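Local coordinates for flagellar brake protein YcgR (PDB 5KEC) that binds the second messenger c-di-GMP and, as MrkH, probably activates transcription of the type 3 fimbriae genes of Klebsiella pneumoniae, at residues B[179-190]-B[201-212]; B[139-147]-B[220-228]. All blocks are in the same frame, centred on the assembly; numbering follows the deposited sequence.

Contact 1: B[179-190]-B[201-212]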
loop_
_atom_site.group_PDB
_atom_site.type_symbol
_atom_site.label_atom_id
_atom_site.label_comp_id
_atom_site.label_asym_id
_atom_site.label_seq_id
_atom_site.Cartn_x
_atom_site.Cartn_y
_atom_site.Cartn_z
ATOM N N THR B 179 19.474 -0.297 -3.109
ATOM C CA THR B 179 19.098 -0.509 -4.499
ATOM C C THR B 179 17.777 -1.257 -4.542
ATOM O O THR B 179 17.614 -2.280 -3.885
ATOM C CB THR B 179 20.183 -1.300 -5.265
ATOM O OG1 THR B 179 21.397 -0.542 -5.273
ATOM C CG2 THR B 179 19.758 -1.552 -6.708
ATOM N N ILE B 180 16.827 -0.741 -5.305
ATOM C CA ILE B 180 15.486 -1.299 -5.286
ATOM C C ILE B 180 14.809 -1.079 -6.624
ATOM O O ILE B 180 15.275 -0.284 -7.438
ATOM C CB ILE B 180 14.646 -0.630 -4.181
ATOM C CG1 ILE B 180 13.399 -1.459 -3.868
ATOM C CG2 ILE B 180 14.298 0.820 -4.571
ATOM C CD1 ILE B 180 12.610 -0.931 -2.698
ATOM N N ASP B 181 13.709 -1.790 -6.854
ATOM C CA ASP B 181 12.895 -1.559 -8.040
ATOM C C ASP B 181 11.645 -0.772 -7.662
ATOM O O ASP B 181 10.999 -1.054 -6.648
ATOM C CB ASP B 181 12.523 -2.883 -8.698
ATOM C CG ASP B 181 13.738 -3.686 -9.089
ATOM O OD1 ASP B 181 14.679 -3.092 -9.658
ATOM O OD2 ASP B 181 13.769 -4.902 -8.804
ATOM N N LEU B 182 11.321 0.232 -8.465
ATOM C CA LEU B 182 10.157 1.059 -8.184
ATOM C C LEU B 182 9.095 0.876 -9.257
ATOM O O LEU B 182 9.402 0.794 -10.444
ATOM C CB LEU B 182 10.550 2.533 -8.094
ATOM C CG LEU B 182 11.645 2.899 -7.094
ATOM C CD1 LEU B 182 12.079 4.345 -7.302
ATOM C CD2 LEU B 182 11.180 2.663 -5.667
ATOM N N VAL B 183 7.842 0.822 -8.828
ATOM C CA VAL B 183 6.720 0.789 -9.755
ATOM C C VAL B 183 6.018 2.136 -9.698
ATOM O O VAL B 183 5.484 2.524 -8.661
ATOM C CB VAL B 183 5.721 -0.321 -9.392
ATOM C CG1 VAL B 183 4.489 -0.246 -10.286
ATOM C CG2 VAL B 183 6.389 -1.695 -9.493
ATOM N N VAL B 184 6.045 2.859 -10.810
ATOM C CA VAL B 184 5.411 4.162 -10.894
ATOM C C VAL B 184 3.898 4.002 -10.785
ATOM O O VAL B 184 3.301 3.218 -11.516
ATOM C CB VAL B 184 5.779 4.865 -12.214
ATOM C CG1 VAL B 184 5.039 6.198 -12.345
ATOM C CG2 VAL B 184 7.284 5.068 -12.294
ATOM N N LYS B 185 3.285 4.732 -9.860
ATOM C CA LYS B 185 1.845 4.619 -9.628
ATOM C C LYS B 185 1.075 5.854 -10.067
ATOM O O LYS B 185 -0.027 5.746 -10.603
ATOM C CB LYS B 185 1.548 4.340 -8.152
ATOM C CG LYS B 185 1.810 2.908 -7.729
ATOM C CD LYS B 185 1.006 1.962 -8.591
ATOM C CE LYS B 185 1.338 0.512 -8.307
ATOM N NZ LYS B 185 0.582 -0.389 -9.226
ATOM N N ASN B 186 1.652 7.027 -9.831
ATOM C CA ASN B 186 0.943 8.273 -10.082
ATOM C C ASN B 186 1.890 9.446 -10.294
ATOM O O ASN B 186 2.858 9.612 -9.559
ATOM C CB ASN B 186 -0.003 8.573 -8.917
ATOM C CG ASN B 186 -1.320 9.160 -9.374
ATOM O OD1 ASN B 186 -2.225 8.434 -9.791
ATOM N ND2 ASN B 186 -1.442 10.479 -9.289
ATOM N N VAL B 187 1.613 10.257 -11.306
ATOM C CA VAL B 187 2.398 11.458 -11.530
ATOM C C VAL B 187 1.484 12.682 -11.536
ATOM O O VAL B 187 0.501 12.727 -12.282
ATOM C CB VAL B 187 3.180 11.391 -12.862
ATOM C CG1 VAL B 187 4.043 12.634 -13.035
ATOM C CG2 VAL B 187 4.040 10.125 -12.922
ATOM N N ILE B 188 1.800 13.659 -10.690
ATOM C CA ILE B 188 1.105 14.942 -10.706
ATOM C C ILE B 188 2.087 16.098 -10.821
ATOM O O ILE B 188 3.276 15.951 -10.526
ATOM C CB ILE B 188 0.217 15.160 -9.457
ATOM C CG1 ILE B 188 1.066 15.293 -8.190
ATOM C CG2 ILE B 188 -0.814 14.051 -9.320
ATOM C CD1 ILE B 188 0.242 15.477 -6.913
ATOM N N VAL B 189 1.580 17.248 -11.253
ATOM C CA VAL B 189 2.383 18.455 -11.358
ATOM C C VAL B 189 1.881 19.468 -10.350
ATOM O O VAL B 189 0.737 19.922 -10.434
ATOM C CB VAL B 189 2.268 19.103 -12.750
ATOM C CG1 VAL B 189 3.419 20.085 -12.971
ATOM C CG2 VAL B 189 2.241 18.040 -13.832
ATOM N N ILE B 190 2.740 19.827 -9.403
ATOM C CA ILE B 190 2.401 20.805 -8.385
ATOM C C ILE B 190 3.020 22.146 -8.744
ATOM O O ILE B 190 4.229 22.248 -8.938
ATOM C CB ILE B 190 2.905 20.351 -7.007
ATOM C CG1 ILE B 190 2.204 19.054 -6.597
ATOM C CG2 ILE B 190 2.683 21.438 -5.972
ATOM C CD1 ILE B 190 2.736 18.438 -5.317
ATOM N N SER B 201 6.910 24.791 -11.198
ATOM C CA SER B 201 6.205 23.517 -11.267
ATOM C C SER B 201 7.116 22.343 -10.900
ATOM O O SER B 201 8.231 22.218 -11.407
ATOM C CB SER B 201 5.592 23.303 -12.653
ATOM O OG SER B 201 4.643 24.312 -12.948
ATOM N N TYR B 202 6.621 21.490 -10.014
ATOM C CA TYR B 202 7.361 20.322 -9.565
ATOM C C TYR B 202 6.569 19.080 -9.911
ATOM O O TYR B 202 5.353 19.041 -9.721
ATOM C CB TYR B 202 7.595 20.389 -8.057
ATOM C CG TYR B 202 8.274 21.663 -7.624
ATOM C CD1 TYR B 202 9.655 21.729 -7.501
ATOM C CD2 TYR B 202 7.535 22.811 -7.357
ATOM C CE1 TYR B 202 10.282 22.897 -7.116
ATOM C CE2 TYR B 202 8.151 23.982 -6.967
ATOM C CZ TYR B 202 9.526 24.020 -6.846
ATOM O OH TYR B 202 10.145 25.186 -6.459
ATOM N N TYR B 203 7.254 18.066 -10.424
ATOM C CA TYR B 203 6.593 16.810 -10.728
ATOM C C TYR B 203 6.764 15.832 -9.573
ATOM O O TYR B 203 7.883 15.575 -9.122
ATOM C CB TYR B 203 7.138 16.214 -12.027
ATOM C CG TYR B 203 6.836 17.053 -13.240
ATOM C CD1 TYR B 203 5.752 16.761 -14.052
ATOM C CD2 TYR B 203 7.622 18.151 -13.564
ATOM C CE1 TYR B 203 5.463 17.533 -15.161
ATOM C CE2 TYR B 203 7.340 18.926 -14.675
ATOM C CZ TYR B 203 6.258 18.612 -15.466
ATOM O OH TYR B 203 5.969 19.380 -16.572
ATOM N N GLN B 204 5.645 15.309 -9.086
ATOM C CA GLN B 204 5.664 14.332 -8.013
ATOM C C GLN B 204 5.286 12.965 -8.559
ATOM O O GLN B 204 4.183 12.771 -9.067
ATOM C CB GLN B 204 4.713 14.735 -6.886
ATOM C CG GLN B 204 4.604 13.696 -5.778
ATOM C CD GLN B 204 3.749 14.159 -4.619
ATOM O OE1 GLN B 204 4.187 14.959 -3.798
ATOM N NE2 GLN B 204 2.518 13.656 -4.546
ATOM N N ILE B 205 6.224 12.025 -8.476
ATOM C CA ILE B 205 5.982 10.667 -8.926
ATOM C C ILE B 205 5.851 9.757 -7.720
ATOM O O ILE B 205 6.791 9.605 -6.941
ATOM C CB ILE B 205 7.103 10.163 -9.854
ATOM C CG1 ILE B 205 7.225 11.074 -11.078
ATOM C CG2 ILE B 205 6.829 8.735 -10.285
ATOM C CD1 ILE B 205 8.339 12.083 -10.983
ATOM N N SER B 206 4.664 9.178 -7.555
ATOM C CA SER B 206 4.400 8.294 -6.434
ATOM C C SER B 206 4.746 6.888 -6.853
ATOM O O SER B 206 4.316 6.421 -7.908
ATOM C CB SER B 206 2.936 8.380 -5.995
ATOM O OG SER B 206 2.662 9.657 -5.449
ATOM N N CYS B 207 5.537 6.215 -6.029
ATOM C CA CYS B 207 6.052 4.905 -6.394
ATOM C C CYS B 207 5.770 3.862 -5.333
ATOM O O CYS B 207 5.590 4.176 -4.157
ATOM C CB CYS B 207 7.555 4.991 -6.657
ATOM S SG CYS B 207 7.968 5.997 -8.109
ATOM N N GLN B 208 5.721 2.612 -5.767
ATOM C CA GLN B 208 5.580 1.497 -4.856
ATOM C C GLN B 208 6.920 0.777 -4.830
ATOM O O GLN B 208 7.510 0.520 -5.877
ATOM C CB GLN B 208 4.475 0.566 -5.347
ATOM C CG GLN B 208 4.057 -0.496 -4.354
ATOM C CD GLN B 208 3.019 -1.436 -4.930
ATOM O OE1 GLN B 208 3.348 -2.523 -5.409
ATOM N NE2 GLN B 208 1.756 -1.020 -4.892
ATOM N N PHE B 209 7.412 0.483 -3.630
ATOM C CA PHE B 209 8.654 -0.267 -3.472
ATOM C C PHE B 209 8.477 -1.717 -3.904
ATOM O O PHE B 209 7.517 -2.375 -3.505
ATOM C CB PHE B 209 9.105 -0.250 -2.008
ATOM C CG PHE B 209 9.593 1.083 -1.530
ATOM C CD1 PHE B 209 9.337 1.501 -0.234
ATOM C CD2 PHE B 209 10.325 1.910 -2.364
ATOM C CE1 PHE B 209 9.794 2.724 0.217
ATOM C CE2 PHE B 209 10.783 3.135 -1.920
ATOM C CZ PHE B 209 10.519 3.543 -0.629
ATOM N N LYS B 210 9.404 -2.212 -4.721
ATOM C CA LYS B 210 9.537 -3.651 -4.934
ATOM C C LYS B 210 10.854 -4.100 -4.309
ATOM O O LYS B 210 11.889 -4.129 -4.979
ATOM C CB LYS B 210 9.508 -4.011 -6.424
ATOM C CG LYS B 210 8.152 -3.864 -7.093
ATOM C CD LYS B 210 7.100 -4.766 -6.457
ATOM C CE LYS B 210 5.713 -4.500 -7.042
ATOM N NZ LYS B 210 4.656 -5.367 -6.445
ATOM N N PHE B 211 10.818 -4.435 -3.022
ATOM C CA PHE B 211 12.036 -4.772 -2.291
ATOM C C PHE B 211 12.717 -6.040 -2.803
ATOM O O PHE B 211 12.059 -6.969 -3.272
ATOM C CB PHE B 211 11.752 -4.912 -0.796
ATOM C CG PHE B 211 11.434 -3.613 -0.115
ATOM C CD1 PHE B 211 12.449 -2.747 0.261
ATOM C CD2 PHE B 211 10.119 -3.260 0.155
ATOM C CE1 PHE B 211 12.160 -1.551 0.893
ATOM C CE2 PHE B 211 9.820 -2.067 0.784
ATOM C CZ PHE B 211 10.842 -1.208 1.154
ATOM N N ARG B 212 14.042 -6.068 -2.696
ATOM C CA ARG B 212 14.822 -7.223 -3.123
ATOM C C ARG B 212 15.056 -8.190 -1.969
ATOM O O ARG B 212 15.223 -9.387 -2.182
ATOM C CB ARG B 212 16.153 -6.779 -3.733
ATOM C CG ARG B 212 15.997 -5.943 -4.984
ATOM C CD ARG B 212 17.338 -5.653 -5.624
ATOM N NE ARG B 212 17.177 -5.048 -6.942
ATOM C CZ ARG B 212 18.184 -4.743 -7.752
ATOM N NH1 ARG B 212 19.435 -4.989 -7.385
ATOM N NH2 ARG B 212 17.935 -4.193 -8.932
HETATM O O HOH W 1 15.543 -3.512 -2.067
#

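Contact 2: B[139-147]-B[220-228]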
loop_
_atom_site.group_PDB
_atom_site.type_symbol
_atom_site.label_atom_id
_atom_site.label_comp_id
_atom_site.label_asym_id
_atom_site.label_seq_id
_atom_site.Cartn_x
_atom_site.Cartn_y
_atom_site.Cartn_z
ATOM N N ILE B 139 13.548 12.516 -2.730
ATOM C CA ILE B 139 12.582 11.679 -2.026
ATOM C C ILE B 139 11.838 12.567 -1.031
ATOM O O ILE B 139 12.377 12.921 0.019
ATOM C CB ILE B 139 13.273 10.517 -1.299
ATOM C CG1 ILE B 139 13.980 9.621 -2.312
ATOM C CG2 ILE B 139 12.259 9.706 -0.475
ATOM C CD1 ILE B 139 14.649 8.417 -1.695
ATOM N N LYS B 140 10.608 12.947 -1.373
ATOM C CA LYS B 140 9.890 13.954 -0.594
ATOM C C LYS B 140 9.208 13.350 0.621
ATOM O O LYS B 140 9.234 13.922 1.713
ATOM C CB LYS B 140 8.864 14.691 -1.463
ATOM C CG LYS B 140 9.472 15.475 -2.606
ATOM C CD LYS B 140 10.533 16.444 -2.113
ATOM C CE LYS B 140 9.930 17.582 -1.298
ATOM N NZ LYS B 140 10.974 18.555 -0.862
ATOM N N ASP B 141 8.574 12.202 0.432
ATOM C CA ASP B 141 8.004 11.481 1.559
ATOM C C ASP B 141 8.191 9.989 1.368
ATOM O O ASP B 141 8.605 9.534 0.300
ATOM C CB ASP B 141 6.531 11.839 1.777
ATOM C CG ASP B 141 5.668 11.517 0.583
ATOM O OD1 ASP B 141 5.955 10.514 -0.104
ATOM O OD2 ASP B 141 4.699 12.267 0.336
ATOM N N ILE B 142 7.890 9.227 2.406
ATOM C CA ILE B 142 8.211 7.812 2.397
ATOM C C ILE B 142 7.360 7.045 3.404
ATOM O O ILE B 142 7.070 7.535 4.499
ATOM C CB ILE B 142 9.721 7.603 2.685
ATOM C CG1 ILE B 142 10.139 6.156 2.444
ATOM C CG2 ILE B 142 10.069 8.047 4.100
ATOM C CD1 ILE B 142 11.621 5.929 2.638
ATOM N N SER B 143 6.927 5.855 3.005
ATOM C CA SER B 143 6.281 4.924 3.915
ATOM C C SER B 143 7.070 3.633 3.801
ATOM O O SER B 143 8.161 3.631 3.232
ATOM C CB SER B 143 4.817 4.707 3.532
ATOM O OG SER B 143 4.705 4.086 2.266
ATOM N N ASP B 144 6.545 2.540 4.337
ATOM C CA ASP B 144 7.247 1.266 4.230
ATOM C C ASP B 144 6.873 0.559 2.936
ATOM O O ASP B 144 7.435 -0.483 2.601
ATOM C CB ASP B 144 6.979 0.377 5.448
ATOM C CG ASP B 144 5.508 0.170 5.703
ATOM O OD1 ASP B 144 5.137 -0.029 6.879
ATOM O OD2 ASP B 144 4.724 0.205 4.730
ATOM N N GLY B 145 5.935 1.144 2.199
ATOM C CA GLY B 145 5.476 0.547 0.959
ATOM C C GLY B 145 5.829 1.365 -0.269
ATOM O O GLY B 145 5.774 0.866 -1.394
ATOM N N GLY B 146 6.185 2.626 -0.063
ATOM C CA GLY B 146 6.543 3.473 -1.184
ATOM C C GLY B 146 7.065 4.843 -0.807
ATOM O O GLY B 146 7.408 5.108 0.348
ATOM N N CYS B 147 7.127 5.720 -1.799
ATOM C CA CYS B 147 7.669 7.052 -1.604
ATOM C C CYS B 147 7.221 7.953 -2.733
ATOM O O CYS B 147 6.824 7.479 -3.800
ATOM C CB CYS B 147 9.195 7.001 -1.572
ATOM S SG CYS B 147 9.916 6.442 -3.132
ATOM N N ILE B 220 14.296 0.177 5.660
ATOM C CA ILE B 220 13.308 1.226 5.418
ATOM C C ILE B 220 12.434 1.453 6.652
ATOM O O ILE B 220 12.122 2.591 7.006
ATOM C CB ILE B 220 12.403 0.891 4.209
ATOM C CG1 ILE B 220 13.201 0.946 2.908
ATOM C CG2 ILE B 220 11.238 1.856 4.134
ATOM C CD1 ILE B 220 13.761 2.304 2.602
ATOM N N GLU B 221 12.047 0.361 7.304
ATOM C CA GLU B 221 11.163 0.432 8.463
ATOM C C GLU B 221 11.841 1.102 9.654
ATOM O O GLU B 221 11.196 1.800 10.433
ATOM C CB GLU B 221 10.640 -0.965 8.821
ATOM C CG GLU B 221 9.578 -1.463 7.836
ATOM C CD GLU B 221 9.270 -2.950 7.967
ATOM O OE1 GLU B 221 10.176 -3.728 8.336
ATOM O OE2 GLU B 221 8.114 -3.340 7.687
ATOM N N LYS B 222 13.149 0.909 9.781
ATOM C CA LYS B 222 13.901 1.559 10.848
ATOM C C LYS B 222 14.005 3.058 10.619
ATOM O O LYS B 222 13.889 3.848 11.555
ATOM C CB LYS B 222 15.290 0.946 10.984
ATOM C CG LYS B 222 15.267 -0.461 11.547
ATOM C CD LYS B 222 16.669 -0.979 11.826
ATOM C CE LYS B 222 17.507 -1.057 10.559
ATOM N NZ LYS B 222 18.851 -1.648 10.821
ATOM N N ILE B 223 14.223 3.452 9.370
ATOM C CA ILE B 223 14.226 4.862 9.019
ATOM C C ILE B 223 12.866 5.486 9.331
ATOM O O ILE B 223 12.785 6.601 9.849
ATOM C CB ILE B 223 14.528 5.064 7.525
ATOM C CG1 ILE B 223 15.914 4.522 7.173
ATOM C CG2 ILE B 223 14.404 6.541 7.147
ATOM C CD1 ILE B 223 16.212 4.555 5.695
ATOM N N LEU B 224 11.800 4.764 8.996
ATOM C CA LEU B 224 10.443 5.244 9.234
ATOM C C LEU B 224 10.226 5.517 10.710
ATOM O O LEU B 224 9.755 6.586 11.094
ATOM C CB LEU B 224 9.419 4.218 8.764
ATOM C CG LEU B 224 9.109 4.179 7.275
ATOM C CD1 LEU B 224 8.218 2.992 6.999
ATOM C CD2 LEU B 224 8.445 5.472 6.839
ATOM N N LEU B 225 10.575 4.536 11.534
ATOM C CA LEU B 225 10.431 4.669 12.976
ATOM C C LEU B 225 11.186 5.896 13.481
ATOM O O LEU B 225 10.756 6.543 14.433
ATOM C CB LEU B 225 10.894 3.390 13.689
ATOM C CG LEU B 225 10.111 2.104 13.370
ATOM C CD1 LEU B 225 10.677 0.907 14.122
ATOM C CD2 LEU B 225 8.626 2.258 13.670
ATOM N N ASP B 226 12.296 6.228 12.824
ATOM C CA ASP B 226 13.078 7.414 13.172
ATOM C C ASP B 226 12.391 8.699 12.720
ATOM O O ASP B 226 12.412 9.717 13.420
ATOM C CB ASP B 226 14.472 7.352 12.536
ATOM C CG ASP B 226 15.415 6.418 13.272
ATOM O OD1 ASP B 226 15.132 6.076 14.437
ATOM O OD2 ASP B 226 16.451 6.035 12.688
ATOM N N LEU B 227 11.804 8.652 11.531
ATOM C CA LEU B 227 11.141 9.813 10.959
ATOM C C LEU B 227 9.846 10.109 11.706
ATOM O O LEU B 227 9.578 11.249 12.077
ATOM C CB LEU B 227 10.861 9.585 9.473
ATOM C CG LEU B 227 12.115 9.476 8.604
ATOM C CD1 LEU B 227 11.757 9.173 7.151
ATOM C CD2 LEU B 227 12.928 10.756 8.712
ATOM N N ILE B 228 9.052 9.066 11.919
ATOM C CA ILE B 228 7.813 9.175 12.679
ATOM C C ILE B 228 8.077 9.750 14.066
ATOM O O ILE B 228 7.428 10.708 14.487
ATOM C CB ILE B 228 7.142 7.803 12.820
ATOM C CG1 ILE B 228 6.748 7.268 11.440
ATOM C CG2 ILE B 228 5.934 7.897 13.736
ATOM C CD1 ILE B 228 6.353 5.805 11.435
#

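Contact 1: B[179-190]-B[201-212]
The Phe211 ring takes Ile180 on one face, CD1 lying 3.8 Å from the ring centroid in a CH-pi contact and displaced toward the rim. A chi1 of -163° sets CG1 of Ile180 anti to the backbone N, and from there CD1 also reaches Phe209 CB, 3.6 Å away. Phe209 meets Leu182 at its edge instead: Leu182 CD2 sits in the ring plane, 3.5 Å from Phe209 CD2, the two side chains side by side and pointing the same way. At the far end of the pair, Val189 CG1 covers one face of Tyr203. The guanidinium of Arg212 has Thr179 CG2 over one face and Asp181 OD1 at its edge, a long salt bridge of 3.5 Å from OD1 to NH2 with the two planes 55° apart. Asn167 hydrogen-bonds to both charged groups, its OD1 to Arg212 NH2 and its backbone N to Asp181 OD1. Between these ends runs an antiparallel ladder, interrupted where two N-H groups turn to one carbonyl: Lys185 N lies 2.8 Å from Ser206 O, while Asn186 N makes a weak bond of 3.3 Å to the same Ser206 O. This is a classic beta bulge, shifting the register by one. Asn186, Gln204 and Ser206 share one face of this hairpin and, with Cys207 on the other, contact c-di-GMP in the ligand-bound protein, consistent with a PilZ domain's nucleotide site.

Contact 2: B[139-147]-B[220-228]
Leu224 of the helix packs against Ser143 and Asp144 in the turn that follows strand 139-142. Its CB points toward the turn, and CG, set beside the backbone N and anti to the carbonyl carbon (chi1 -80°), comes up to the Ser143 carbonyl, 4.1 Å from Ser143 C. There the branches part. CD1 is pressed against Asp144, 3.2 Å from its N and 3.3 Å from its CB, a tight fit; CD2 lies 3.4 Å from Ile142 O and also meets Ser143 CA. The turn belongs to the D-x-S-x-x-G signature of PilZ domains, here Asp141, Ser143 and Gly146, all of which touch c-di-GMP in the ligand-bound protein. The Ser143 side chain leaves the backbone away from the helix, and its OG accepts from Gly145 N at 3.2 Å, an ST turn, and from Gly146 N at 3.1 Å, which completes an ST motif. The strand and helix axes cross at 91°, and Ile142 meets Leu227 and Ile220 on successive turns of the helix: its CG2 lies 3.7 Å from Leu227 CD1, and its CD1 approaches Ile220 CD1. Further round the turn, Ile220 CG2 lies against Ser143 O and Asp144 CA. Asp144 and Glu221 touch through CB and CG, their like-charged carboxylates 4.5 Å apart from OD1 to OE2.

In the fold
From the N terminus the chain first builds an antiparallel sheet ending with strand 104-107, then enters a second one through strand 117-118. Strand 134-142 leads into the turn of contact 2, and that long loop closes only at segment 220-228 of the C-terminal helix 214-234, with 72 residues between the two segments. Nested inside it, contact 1 closes a hairpin with ten residues between its segments, half of them strand and 195-197 not modelled. The two are stitched together: strand 199-210 pairs with strand 146-151 and the residue before it, through probable hydrogen bonds from Cys207 N to Cys147 O and from Phe209 N to Gly145 O, and Phe211 packs on Ile220 where the hairpin leads into the helix.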